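Long-range contact in transcription factor MBP1 (Magnaporthe oryzae, PDB 4UX5), which binds DNA through its N-terminal winged helix-turn-helix domain, the part in this structure, and probably activates transcription by RNA polymerase II: residues Arg65-Glu77 with Thr89-Asn103. Residues are numbered along the deposited sequence; the frame is centred on the assembly and turned at random.
With nucleotides of chain C.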
loop_
_atom_site.group_PDB
_atom_site.type_symbol
_atom_site.label_atom_id
_atom_site.label_comp_id
_atom_site.label_asym_id
_atom_site.label_seq_id
_atom_site.Cartn_x
_atom_site.Cartn_y
_atom_site.Cartn_z
ATOM N N ARG A 65 -4.572 8.566 12.623
ATOM C CA ARG A 65 -5.850 9.270 12.627
ATOM C C ARG A 65 -5.786 10.550 11.799
ATOM O O ARG A 65 -6.703 10.849 11.033
ATOM C CB ARG A 65 -6.278 9.599 14.059
ATOM C CG ARG A 65 -7.586 10.369 14.141
ATOM C CD ARG A 65 -7.760 11.036 15.495
ATOM N NE ARG A 65 -8.925 11.916 15.516
ATOM C CZ ARG A 65 -9.221 12.744 16.512
ATOM N NH1 ARG A 65 -8.434 12.811 17.577
ATOM N NH2 ARG A 65 -10.303 13.509 16.443
ATOM N N ILE A 66 -4.698 11.300 11.955
ATOM C CA ILE A 66 -4.519 12.556 11.234
ATOM C C ILE A 66 -4.402 12.322 9.730
ATOM O O ILE A 66 -5.003 13.043 8.933
ATOM C CB ILE A 66 -3.272 13.315 11.727
ATOM C CG1 ILE A 66 -3.406 13.646 13.215
ATOM C CG2 ILE A 66 -3.063 14.584 10.917
ATOM C CD1 ILE A 66 -2.217 14.386 13.784
ATOM N N LEU A 67 -3.632 11.308 9.349
ATOM C CA LEU A 67 -3.451 10.977 7.940
ATOM C C LEU A 67 -4.765 10.542 7.300
ATOM O O LEU A 67 -5.074 10.930 6.175
ATOM C CB LEU A 67 -2.399 9.878 7.776
ATOM C CG LEU A 67 -0.950 10.299 8.022
ATOM C CD1 LEU A 67 -0.080 9.083 8.294
ATOM C CD2 LEU A 67 -0.413 11.094 6.844
ATOM N N GLU A 68 -5.542 9.750 8.031
ATOM C CA GLU A 68 -6.788 9.201 7.507
ATOM C C GLU A 68 -7.922 10.222 7.458
ATOM O O GLU A 68 -8.663 10.290 6.477
ATOM C CB GLU A 68 -7.226 7.995 8.342
ATOM C CG GLU A 68 -6.447 6.726 8.049
ATOM C CD GLU A 68 -6.841 5.577 8.957
ATOM O OE1 GLU A 68 -7.151 5.833 10.140
ATOM O OE2 GLU A 68 -6.833 4.417 8.489
ATOM N N ARG A 69 -8.052 11.014 8.518
ATOM C CA ARG A 69 -9.200 11.903 8.668
ATOM C C ARG A 69 -8.996 13.275 8.032
ATOM O O ARG A 69 -9.954 14.027 7.853
ATOM C CB ARG A 69 -9.542 12.071 10.151
ATOM C CG ARG A 69 -10.227 10.861 10.765
ATOM C CD ARG A 69 -10.630 11.110 12.210
ATOM N NE ARG A 69 -11.775 10.292 12.600
ATOM C CZ ARG A 69 -11.692 9.030 13.009
ATOM N NH1 ARG A 69 -10.512 8.431 13.084
ATOM N NH2 ARG A 69 -12.789 8.366 13.342
ATOM N N GLU A 70 -7.754 13.599 7.689
ATOM C CA GLU A 70 -7.435 14.934 7.190
ATOM C C GLU A 70 -6.610 14.903 5.908
ATOM O O GLU A 70 -7.042 15.404 4.868
ATOM C CB GLU A 70 -6.688 15.728 8.266
ATOM C CG GLU A 70 -7.455 15.878 9.569
ATOM C CD GLU A 70 -6.594 16.406 10.697
ATOM O OE1 GLU A 70 -5.478 16.893 10.419
ATOM O OE2 GLU A 70 -7.032 16.328 11.864
ATOM N N VAL A 71 -5.423 14.312 5.990
ATOM C CA VAL A 71 -4.478 14.311 4.879
ATOM C C VAL A 71 -4.998 13.547 3.659
ATOM O O VAL A 71 -4.858 14.009 2.527
ATOM C CB VAL A 71 -3.124 13.713 5.309
ATOM C CG1 VAL A 71 -2.124 13.782 4.168
ATOM C CG2 VAL A 71 -2.589 14.446 6.530
ATOM N N GLN A 72 -5.610 12.387 3.890
ATOM C CA GLN A 72 -6.096 11.548 2.795
ATOM C C GLN A 72 -7.281 12.159 2.052
ATOM O O GLN A 72 -7.624 11.713 0.957
ATOM C CB GLN A 72 -6.486 10.160 3.313
ATOM C CG GLN A 72 -5.313 9.217 3.529
ATOM C CD GLN A 72 -5.748 7.859 4.041
ATOM O OE1 GLN A 72 -6.941 7.565 4.120
ATOM N NE2 GLN A 72 -4.780 7.021 4.397
ATOM N N LYS A 73 -7.902 13.176 2.640
ATOM C CA LYS A 73 -9.071 13.803 2.032
ATOM C C LYS A 73 -8.678 14.829 0.974
ATOM O O LYS A 73 -9.534 15.509 0.409
ATOM C CB LYS A 73 -9.946 14.456 3.104
ATOM C CG LYS A 73 -10.604 13.455 4.036
ATOM C CD LYS A 73 -11.424 12.439 3.250
ATOM C CE LYS A 73 -11.980 11.352 4.158
ATOM N NZ LYS A 73 -12.769 10.345 3.396
ATOM N N ASP A 74 -7.379 14.933 0.711
ATOM C CA ASP A 74 -6.873 15.813 -0.335
ATOM C C ASP A 74 -6.006 15.028 -1.313
ATOM O O ASP A 74 -5.942 13.802 -1.253
ATOM C CB ASP A 74 -6.071 16.972 0.265
ATOM C CG ASP A 74 -6.933 17.928 1.070
ATOM O OD1 ASP A 74 -8.124 18.093 0.728
ATOM O OD2 ASP A 74 -6.417 18.517 2.045
ATOM N N GLN A 75 -5.342 15.748 -2.210
ATOM C CA GLN A 75 -4.422 15.151 -3.171
ATOM C C GLN A 75 -3.289 14.430 -2.443
ATOM O O GLN A 75 -2.546 15.051 -1.683
ATOM C CB GLN A 75 -3.865 16.234 -4.096
ATOM C CG GLN A 75 -3.491 15.772 -5.489
ATOM C CD GLN A 75 -3.034 16.927 -6.362
ATOM O OE1 GLN A 75 -2.913 18.061 -5.896
ATOM N NE2 GLN A 75 -2.778 16.646 -7.633
ATOM N N HIS A 76 -3.158 13.125 -2.667
ATOM C CA HIS A 76 -2.163 12.342 -1.938
ATOM C C HIS A 76 -1.777 11.039 -2.635
ATOM O O HIS A 76 -2.500 10.539 -3.497
ATOM C CB HIS A 76 -2.674 12.029 -0.531
ATOM C CG HIS A 76 -3.716 10.957 -0.493
ATOM N ND1 HIS A 76 -5.006 11.156 -0.936
ATOM C CD2 HIS A 76 -3.660 9.672 -0.067
ATOM C CE1 HIS A 76 -5.698 10.042 -0.785
ATOM N NE2 HIS A 76 -4.905 9.127 -0.259
ATOM N N GLU A 77 -0.629 10.498 -2.240
ATOM C CA GLU A 77 -0.147 9.214 -2.740
ATOM C C GLU A 77 0.453 8.403 -1.597
ATOM O O GLU A 77 1.352 8.874 -0.898
ATOM C CB GLU A 77 0.893 9.416 -3.846
ATOM C CG GLU A 77 1.595 8.136 -4.283
ATOM C CD GLU A 77 2.844 8.401 -5.106
ATOM O OE1 GLU A 77 3.177 9.587 -5.317
ATOM O OE2 GLU A 77 3.495 7.425 -5.538
ATOM N N THR A 89 2.900 8.665 3.472
ATOM C CA THR A 89 1.880 9.341 2.682
ATOM C C THR A 89 2.437 10.633 2.102
ATOM O O THR A 89 2.832 11.535 2.840
ATOM C CB THR A 89 0.634 9.651 3.522
ATOM O OG1 THR A 89 0.202 8.460 4.191
ATOM C CG2 THR A 89 -0.489 10.172 2.638
ATOM N N TRP A 90 2.469 10.718 0.776
ATOM C CA TRP A 90 3.062 11.867 0.102
ATOM C C TRP A 90 2.012 12.859 -0.394
ATOM O O TRP A 90 0.975 12.469 -0.931
ATOM C CB TRP A 90 3.933 11.396 -1.060
ATOM C CG TRP A 90 5.154 10.651 -0.614
ATOM C CD1 TRP A 90 5.208 9.369 -0.152
ATOM C CD2 TRP A 90 6.498 11.144 -0.587
ATOM N NE1 TRP A 90 6.502 9.033 0.162
ATOM C CE2 TRP A 90 7.314 10.105 -0.099
ATOM C CE3 TRP A 90 7.092 12.363 -0.930
ATOM C CZ2 TRP A 90 8.691 10.247 0.056
ATOM C CZ3 TRP A 90 8.461 12.502 -0.777
ATOM C CH2 TRP A 90 9.245 11.448 -0.288
ATOM N N ILE A 91 2.297 14.145 -0.201
ATOM C CA ILE A 91 1.392 15.222 -0.594
ATOM C C ILE A 91 2.176 16.367 -1.237
ATOM O O ILE A 91 3.382 16.485 -1.021
ATOM C CB ILE A 91 0.593 15.759 0.617
ATOM C CG1 ILE A 91 1.538 16.246 1.718
ATOM C CG2 ILE A 91 -0.354 14.699 1.150
ATOM C CD1 ILE A 91 0.819 16.768 2.946
ATOM N N PRO A 92 1.499 17.206 -2.043
ATOM C CA PRO A 92 2.155 18.383 -2.629
ATOM C C PRO A 92 2.775 19.297 -1.573
ATOM O O PRO A 92 2.332 19.302 -0.424
ATOM C CB PRO A 92 1.013 19.093 -3.373
ATOM C CG PRO A 92 -0.251 18.466 -2.858
ATOM C CD PRO A 92 0.114 17.065 -2.518
ATOM N N LEU A 93 3.788 20.059 -1.974
ATOM C CA LEU A 93 4.606 20.829 -1.039
ATOM C C LEU A 93 3.810 21.861 -0.244
ATOM O O LEU A 93 4.042 22.038 0.951
ATOM C CB LEU A 93 5.746 21.524 -1.786
ATOM C CG LEU A 93 6.783 22.229 -0.911
ATOM C CD1 LEU A 93 7.392 21.256 0.083
ATOM C CD2 LEU A 93 7.867 22.873 -1.762
ATOM N N GLU A 94 2.877 22.540 -0.906
ATOM C CA GLU A 94 2.074 23.563 -0.243
ATOM C C GLU A 94 1.138 22.941 0.790
ATOM O O GLU A 94 0.812 23.562 1.802
ATOM C CB GLU A 94 1.269 24.376 -1.263
ATOM C CG GLU A 94 0.186 23.597 -1.998
ATOM C CD GLU A 94 0.692 22.919 -3.256
ATOM O OE1 GLU A 94 1.926 22.815 -3.427
ATOM O OE2 GLU A 94 -0.149 22.498 -4.080
ATOM N N ALA A 95 0.710 21.710 0.527
ATOM C CA ALA A 95 -0.114 20.972 1.472
ATOM C C ALA A 95 0.746 20.520 2.643
ATOM O O ALA A 95 0.282 20.452 3.779
ATOM C CB ALA A 95 -0.774 19.783 0.799
ATOM N N GLY A 96 2.007 20.212 2.353
ATOM C CA GLY A 96 2.960 19.840 3.382
ATOM C C GLY A 96 3.286 21.010 4.288
ATOM O O GLY A 96 3.380 20.856 5.507
ATOM N N GLU A 97 3.461 22.185 3.691
ATOM C CA GLU A 97 3.719 23.401 4.454
ATOM C C GLU A 97 2.532 23.735 5.346
ATOM O O GLU A 97 2.702 24.136 6.497
ATOM C CB GLU A 97 4.029 24.572 3.521
ATOM C CG GLU A 97 4.158 25.911 4.228
ATOM C CD GLU A 97 4.728 26.996 3.333
ATOM O OE1 GLU A 97 5.131 26.677 2.195
ATOM O OE2 GLU A 97 4.774 28.167 3.770
ATOM N N ALA A 98 1.329 23.558 4.807
ATOM C CA ALA A 98 0.104 23.796 5.560
ATOM C C ALA A 98 0.005 22.837 6.740
ATOM O O ALA A 98 -0.267 23.248 7.868
ATOM C CB ALA A 98 -1.109 23.656 4.657
ATOM N N LEU A 99 0.236 21.557 6.466
ATOM C CA LEU A 99 0.210 20.517 7.490
ATOM C C LEU A 99 1.222 20.786 8.599
ATOM O O LEU A 99 0.931 20.590 9.779
ATOM C CB LEU A 99 0.483 19.148 6.865
ATOM C CG LEU A 99 0.484 17.945 7.808
ATOM C CD1 LEU A 99 -0.918 17.672 8.326
ATOM C CD2 LEU A 99 1.049 16.715 7.113
ATOM N N ALA A 100 2.411 21.233 8.209
ATOM C CA ALA A 100 3.476 21.505 9.162
ATOM C C ALA A 100 3.110 22.678 10.064
ATOM O O ALA A 100 3.438 22.687 11.251
ATOM C CB ALA A 100 4.782 21.779 8.433
ATOM N N HIS A 101 2.428 23.667 9.497
ATOM C CA HIS A 101 1.955 24.800 10.278
ATOM C C HIS A 101 0.871 24.363 11.257
ATOM O O HIS A 101 0.980 24.619 12.455
ATOM C CB HIS A 101 1.433 25.912 9.364
ATOM C CG HIS A 101 2.512 26.775 8.787
ATOM N ND1 HIS A 101 2.848 26.756 7.449
ATOM C CD2 HIS A 101 3.334 27.681 9.367
ATOM C CE1 HIS A 101 3.825 27.615 7.231
ATOM N NE2 HIS A 101 4.141 28.190 8.379
ATOM N N ARG A 102 -0.156 23.685 10.742
ATOM C CA ARG A 102 -1.293 23.240 11.553
ATOM C C ARG A 102 -0.872 22.361 12.727
ATOM O O ARG A 102 -1.568 22.296 13.739
ATOM C CB ARG A 102 -2.311 22.480 10.693
ATOM C CG ARG A 102 -2.944 23.299 9.580
ATOM C CD ARG A 102 -4.227 22.654 9.071
ATOM N NE ARG A 102 -4.077 21.224 8.805
ATOM C CZ ARG A 102 -3.740 20.709 7.625
ATOM N NH1 ARG A 102 -3.506 21.505 6.591
ATOM N NH2 ARG A 102 -3.637 19.395 7.479
ATOM N N ASN A 103 0.265 21.686 12.588
ATOM C CA ASN A 103 0.760 20.808 13.639
ATOM C C ASN A 103 2.011 21.362 14.318
ATOM O O ASN A 103 2.758 20.622 14.958
ATOM C CB ASN A 103 1.036 19.413 13.077
ATOM C CG ASN A 103 -0.233 18.702 12.641
ATOM O OD1 ASN A 103 -0.868 18.004 13.431
ATOM N ND2 ASN A 103 -0.612 18.881 11.381
ATOM P P DG C 10 1.708 5.778 6.826
ATOM O OP1 DG C 10 1.541 7.138 6.263
ATOM O OP2 DG C 10 1.890 5.589 8.283
ATOM O "O5'" DG C 10 0.461 4.909 6.335
ATOM C "C5'" DG C 10 0.167 4.821 4.946
ATOM C "C4'" DG C 10 -0.569 3.530 4.621
ATOM O "O4'" DG C 10 0.128 2.403 5.220
ATOM C "C3'" DG C 10 -2.005 3.455 5.134
ATOM O "O3'" DG C 10 -2.811 2.790 4.182
ATOM C "C2'" DG C 10 -1.865 2.634 6.410
ATOM C "C1'" DG C 10 -0.774 1.659 6.008
ATOM N N9 DG C 10 -0.050 1.101 7.141
ATOM C C8 DG C 10 0.530 1.797 8.174
ATOM N N7 DG C 10 1.111 1.031 9.054
ATOM C C5 DG C 10 0.902 -0.256 8.576
ATOM C C6 DG C 10 1.305 -1.502 9.110
ATOM O O6 DG C 10 1.946 -1.720 10.147
ATOM N N1 DG C 10 0.887 -2.565 8.310
ATOM C C2 DG C 10 0.172 -2.437 7.143
ATOM N N2 DG C 10 -0.140 -3.576 6.509
ATOM N N3 DG C 10 -0.210 -1.274 6.631
ATOM C C4 DG C 10 0.188 -0.230 7.399
HETATM O O HOH W 1 -2.396 7.291 5.352
#
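Val71 fills the tight end of this contact with both its methyls: CG1 lies 3.6 Å from CG2 of Ile91, while CG2 faces CD1 of Leu99 on helix 93-102. With CG1 anti to the backbone N (chi1 -177°), one branch reaches the strand and the other the helix. Beside it, the Leu67 and Thr89 side chains run past each other in opposite directions, CD2 of Leu67 touching CB of Thr89.

Next to this apolar layer, where Glu77 runs beside strand 89-91, the backbones join as an antiparallel hydrogen-bonded pair. Trp90 N gives a nearly straight bond to Glu77 O (2.7 Å, 171°), and Glu77 N returns a more bent one to Trp90 O at 2.9 Å. The His76 ring is steadied from its own side of the contact, ND1 bonding Asp74 O at 2.8 Å and one face lying over Gln72 CA.

The outer side is looser. Glu70 OE1 stops 4.3 Å short of Arg102 NH2, too far for a salt bridge, and the Gln75 side chain merely brushes Pro92, Gln75 OE1 lying 4.1 Å from Pro92 CG, while its NE2 bonds Ala125 O.

At the DNA side, Thr89 OG1 donates to DG10 OP1 of chain C and accepts from a water held by Gln72 NE2, which also bonds a phosphate. Helix 60-71 packed against the strand pair 77-79 and 88-91 is characteristic of the winged helix-turn-helix fold, here in a KilA-N (APSES) domain.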